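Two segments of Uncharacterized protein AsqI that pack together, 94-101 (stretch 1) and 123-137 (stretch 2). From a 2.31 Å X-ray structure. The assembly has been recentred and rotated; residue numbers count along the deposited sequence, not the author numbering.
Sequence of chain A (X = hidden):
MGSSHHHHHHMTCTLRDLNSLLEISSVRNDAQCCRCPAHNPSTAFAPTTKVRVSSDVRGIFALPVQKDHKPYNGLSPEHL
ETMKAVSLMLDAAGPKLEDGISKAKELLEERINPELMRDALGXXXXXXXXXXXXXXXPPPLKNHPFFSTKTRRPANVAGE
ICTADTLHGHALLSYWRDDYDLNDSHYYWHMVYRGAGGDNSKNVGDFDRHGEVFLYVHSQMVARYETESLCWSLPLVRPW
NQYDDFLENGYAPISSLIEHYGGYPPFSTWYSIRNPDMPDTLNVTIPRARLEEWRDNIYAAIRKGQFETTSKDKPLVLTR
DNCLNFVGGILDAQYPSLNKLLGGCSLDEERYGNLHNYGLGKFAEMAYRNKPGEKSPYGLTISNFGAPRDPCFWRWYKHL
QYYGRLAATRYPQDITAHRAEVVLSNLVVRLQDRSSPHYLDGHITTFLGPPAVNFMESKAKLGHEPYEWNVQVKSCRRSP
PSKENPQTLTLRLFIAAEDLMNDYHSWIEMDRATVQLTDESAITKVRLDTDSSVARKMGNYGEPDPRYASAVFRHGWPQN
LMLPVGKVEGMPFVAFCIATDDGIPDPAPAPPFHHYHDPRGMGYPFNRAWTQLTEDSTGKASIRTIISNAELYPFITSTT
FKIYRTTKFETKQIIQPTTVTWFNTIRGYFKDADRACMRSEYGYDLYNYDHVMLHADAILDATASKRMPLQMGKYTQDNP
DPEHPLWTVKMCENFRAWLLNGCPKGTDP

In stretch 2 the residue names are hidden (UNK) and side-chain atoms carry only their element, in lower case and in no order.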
# COMPACT_ATOMS: atom_id res chain seq x y z
N GLY A 94 9.68 0.85 -59.66
CA GLY A 94 11.06 0.77 -60.12
C GLY A 94 12.08 0.25 -59.12
O GLY A 94 11.77 0.06 -57.94
N PRO A 95 13.32 0.02 -59.59
CA PRO A 95 14.38 -0.60 -58.78
C PRO A 95 15.05 0.36 -57.78
O PRO A 95 15.72 -0.11 -56.87
CB PRO A 95 15.38 -1.06 -59.84
CG PRO A 95 15.25 -0.03 -60.91
CD PRO A 95 13.79 0.32 -60.95
N LYS A 96 14.88 1.67 -57.96
CA LYS A 96 15.59 2.63 -57.11
C LYS A 96 14.66 3.41 -56.18
O LYS A 96 13.47 3.54 -56.44
CB LYS A 96 16.40 3.61 -57.97
CG LYS A 96 17.71 3.02 -58.48
CD LYS A 96 18.89 3.82 -57.96
CE LYS A 96 20.20 3.03 -58.02
NZ LYS A 96 21.18 3.52 -57.01
N LEU A 97 15.24 3.91 -55.09
CA LEU A 97 14.51 4.66 -54.08
C LEU A 97 13.73 5.84 -54.62
O LEU A 97 12.59 6.06 -54.23
CB LEU A 97 15.46 5.18 -53.00
CG LEU A 97 15.88 4.17 -51.94
CD1 LEU A 97 16.34 4.89 -50.67
CD2 LEU A 97 14.74 3.20 -51.65
N GLU A 98 14.35 6.61 -55.50
CA GLU A 98 13.69 7.80 -56.04
C GLU A 98 12.45 7.41 -56.83
O GLU A 98 11.53 8.21 -56.98
CB GLU A 98 14.64 8.63 -56.91
CG GLU A 98 15.93 7.94 -57.29
CD GLU A 98 16.98 8.07 -56.22
OE1 GLU A 98 17.35 9.21 -55.87
OE2 GLU A 98 17.42 7.02 -55.70
N ASP A 99 12.42 6.17 -57.31
CA ASP A 99 11.22 5.65 -57.96
C ASP A 99 10.08 5.52 -56.93
O ASP A 99 8.99 6.07 -57.13
CB ASP A 99 11.50 4.30 -58.65
CG ASP A 99 12.45 4.44 -59.83
OD1 ASP A 99 12.32 5.44 -60.56
OD2 ASP A 99 13.30 3.54 -60.04
N GLY A 100 10.33 4.81 -55.83
CA GLY A 100 9.32 4.61 -54.81
C GLY A 100 8.82 5.93 -54.25
O GLY A 100 7.63 6.13 -54.02
N ILE A 101 9.75 6.86 -54.04
CA ILE A 101 9.40 8.12 -53.42
C ILE A 101 8.59 9.01 -54.36
O ILE A 101 7.70 9.74 -53.91
CB ILE A 101 10.66 8.85 -52.94
CG1 ILE A 101 11.37 7.96 -51.94
CG2 ILE A 101 10.31 10.18 -52.30
CD1 ILE A 101 12.55 8.61 -51.32
N UNK A 123 7.52 -0.19 -44.59
CA UNK A 123 7.75 -1.52 -45.15
C UNK A 123 8.60 -1.44 -46.41
O UNK A 123 9.55 -2.19 -46.59
c UNK A 123 6.42 -2.21 -45.49
c UNK A 123 6.66 -3.54 -46.22
c UNK A 123 4.21 -2.92 -44.46
c UNK A 123 5.61 -2.43 -44.21
N UNK A 124 8.23 -0.51 -47.29
CA UNK A 124 8.94 -0.34 -48.55
C UNK A 124 10.44 -0.11 -48.33
O UNK A 124 11.26 -0.86 -48.84
o UNK A 124 11.58 2.33 -53.74
c UNK A 124 9.19 1.22 -50.52
c UNK A 124 10.79 1.96 -52.67
c UNK A 124 10.09 0.77 -52.71
c UNK A 124 8.34 0.82 -49.35
c UNK A 124 9.31 0.40 -51.63
c UNK A 124 9.91 2.42 -50.50
c UNK A 124 10.70 2.79 -51.57
N UNK A 125 10.78 0.92 -47.56
CA UNK A 125 12.17 1.24 -47.24
C UNK A 125 12.89 0.07 -46.59
O UNK A 125 14.02 -0.25 -46.97
c UNK A 125 12.71 4.16 -48.12
c UNK A 125 11.79 3.79 -46.97
c UNK A 125 11.73 4.91 -45.95
c UNK A 125 12.25 2.47 -46.33
N UNK A 126 12.24 -0.59 -45.64
CA UNK A 126 12.87 -1.70 -44.91
C UNK A 126 13.32 -2.83 -45.83
O UNK A 126 14.36 -3.46 -45.60
c UNK A 126 12.52 -3.51 -43.16
o UNK A 126 11.66 -1.27 -42.84
c UNK A 126 11.91 -2.27 -43.83
N UNK A 127 12.55 -3.08 -46.89
CA UNK A 127 12.80 -4.25 -47.74
C UNK A 127 13.35 -3.89 -49.12
O UNK A 127 13.59 -4.78 -49.94
c UNK A 127 11.52 -5.07 -47.86
n UNK A 127 10.03 -5.89 -44.61
c UNK A 127 11.01 -5.56 -46.55
n UNK A 127 11.42 -6.76 -45.99
c UNK A 127 10.81 -6.93 -44.83
c UNK A 127 10.13 -5.02 -45.67
N UNK A 128 13.57 -2.61 -49.37
CA UNK A 128 14.24 -2.16 -50.58
C UNK A 128 15.74 -2.40 -50.54
O UNK A 128 16.44 -1.87 -49.67
o UNK A 128 15.04 -0.15 -51.61
c UNK A 128 14.00 -0.67 -50.81
N UNK A 129 16.24 -3.18 -51.50
CA UNK A 129 17.67 -3.46 -51.58
C UNK A 129 18.43 -2.17 -51.84
O UNK A 129 19.54 -1.98 -51.33
c UNK A 129 21.27 -6.40 -53.43
c UNK A 129 19.77 -6.19 -53.28
n UNK A 129 21.62 -7.57 -54.29
c UNK A 129 19.48 -4.77 -52.80
c UNK A 129 17.98 -4.48 -52.67
N UNK A 130 17.83 -1.27 -52.62
CA UNK A 130 18.44 0.03 -52.85
C UNK A 130 18.60 0.79 -51.54
O UNK A 130 19.67 1.32 -51.24
c UNK A 130 17.62 0.86 -53.85
o UNK A 130 19.62 1.83 -54.73
c UNK A 130 18.42 2.02 -54.43
o UNK A 130 17.85 3.13 -54.59
N UNK A 131 17.53 0.83 -50.74
CA UNK A 131 17.56 1.58 -49.49
C UNK A 131 18.57 0.98 -48.52
O UNK A 131 19.29 1.71 -47.85
c UNK A 131 16.17 1.64 -48.85
N UNK A 132 18.62 -0.34 -48.45
CA UNK A 132 19.51 -1.01 -47.51
C UNK A 132 20.97 -0.71 -47.81
O UNK A 132 21.73 -0.37 -46.91
c UNK A 132 17.57 -4.31 -47.41
c UNK A 132 17.88 -2.88 -47.09
n UNK A 132 16.32 -4.70 -47.20
c UNK A 132 19.27 -2.51 -47.54
o UNK A 132 18.45 -5.05 -47.83
N UNK A 133 21.34 -0.84 -49.08
CA UNK A 133 22.73 -0.59 -49.49
C UNK A 133 23.07 0.90 -49.39
O UNK A 133 24.22 1.25 -49.11
c UNK A 133 22.27 -0.36 -52.02
n UNK A 133 22.75 -0.22 -54.40
c UNK A 133 22.97 -1.14 -50.91
o UNK A 133 22.16 -2.23 -53.54
c UNK A 133 22.39 -1.02 -53.39
N UNK A 134 22.08 1.76 -49.59
CA UNK A 134 22.27 3.20 -49.45
C UNK A 134 22.10 3.66 -48.01
O UNK A 134 22.01 4.86 -47.74
c UNK A 134 20.46 4.32 -52.72
n UNK A 134 19.41 7.80 -53.26
c UNK A 134 19.57 6.49 -53.45
c UNK A 134 21.30 3.97 -50.35
n UNK A 134 19.07 5.92 -54.54
n UNK A 134 20.24 5.76 -52.57
c UNK A 134 21.58 3.78 -51.84
N UNK A 135 22.05 2.69 -47.10
CA UNK A 135 21.83 2.90 -45.66
C UNK A 135 20.73 3.94 -45.38
O UNK A 135 20.81 4.69 -44.40
c UNK A 135 23.75 4.66 -45.33
c UNK A 135 25.57 6.23 -44.49
c UNK A 135 23.15 3.29 -44.96
n UNK A 135 27.03 6.40 -44.32
c UNK A 135 25.22 4.79 -44.91
N UNK A 136 19.70 3.98 -46.23
CA UNK A 136 18.54 4.84 -45.99
C UNK A 136 17.45 4.06 -45.28
O UNK A 136 17.05 2.97 -45.71
c UNK A 136 17.99 5.46 -47.29
c UNK A 136 18.97 6.51 -47.82
c UNK A 136 18.50 7.24 -49.06
c UNK A 136 16.65 6.12 -47.03
N UNK A 137 16.98 4.60 -44.16
CA UNK A 137 16.17 3.84 -43.21
C UNK A 137 14.86 4.54 -42.93
O UNK A 137 14.76 5.74 -43.11
c UNK A 137 20.56 1.44 -42.38
c UNK A 137 20.57 2.63 -41.69
c UNK A 137 18.20 2.87 -42.08
c UNK A 137 19.37 0.95 -42.91
c UNK A 137 18.20 1.67 -42.76
c UNK A 137 19.40 3.35 -41.55
c UNK A 137 16.94 3.65 -41.91
O HOH W 1 10.28 1.82 -56.22
O HOH W 2 15.72 -2.04 -54.95
O HOH W 3 13.80 0.73 -54.09

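Position 123 has four side-chain carbons, forked at the first with one arm two carbons long, and is out of reach of stretch 1: Ile123. Position 124 carries one carbon, then a six-carbon ring bearing one oxygen. The ring with its oxygen makes this Tyr124, and that oxygen, OH, lies 3.4 Å from Gly100 CA. An ideal CB on Gly100 would fall 2.2 Å from Tyr124 OH, a clash that the glycine avoids.

Position 125 has four carbons forked at the second, Leu125; its CD2 is 4.2 Å from Leu97 CD2. Position 126, one carbon carrying an oxygen and a carbon, is Thr126, out of reach. Position 127 has a carbon and a five-membered ring of three carbons and two nitrogens, His127, also remote; its NE2 is bonded elsewhere in the structure.

At 128 a single carbon bears one oxygen, 3.4 Å from Leu97 CD2: Ser128. It precedes a helix, and its OG accepts from the backbone N of position 131 at 2.8 Å (angle 166°), a capping bond. Position 129, four carbons in a row ending in nitrogen, is Lys129, whose end leads away.

Position 130 has two carbons, the second carrying two oxygens, Asp130. Its OD2 accepts from Leu97 N at 2.8 Å (166°), while OD1 meets Lys96 NZ at 3.2 Å in a salt bridge whose hydrogen bond is weak. Position 131 has one carbon, so Ala131; CB lies 3.5 Å from Leu97 CD2.

Positions 132 and 133 each have three carbons, the third carrying one oxygen and one nitrogen. An acid would carry two oxygens, so these are Gln132, whose NE2 donates to Thr126 O at 2.8 Å, and Gln133. Position 134 shows three carbons, a nitrogen, and a carbon with two more nitrogens: Arg134. Its NH2 donates to Glu98 OE2 at a very short 2.3 Å (152°), within a salt bridge, and weakly to Asp130 OD2 at 3.0 Å. Position 135, four carbons ending in nitrogen, is Lys135, out of reach. Position 136, four carbons forked at the first with a two-carbon arm, is Ile136; CD1 is 3.6 Å from Leu97 CD1. Position 137, one carbon and an unsubstituted six-carbon ring, is Phe137, out of reach of stretch 1.

The contact centres on Leu97, a knob among Tyr124, Leu125, Asp130 and Ala131. Asp130 holds the backbone N at the helix start, and the Glu98–Arg134 bridge adds a charged contact. Water 3 donates to Tyr124 OH (2.8 Å) and, weakly, to Pro95 O (3.5 Å), linking the stretches.

Stretch 2, residues 123-137: IYLTHSKDAQQRKIF
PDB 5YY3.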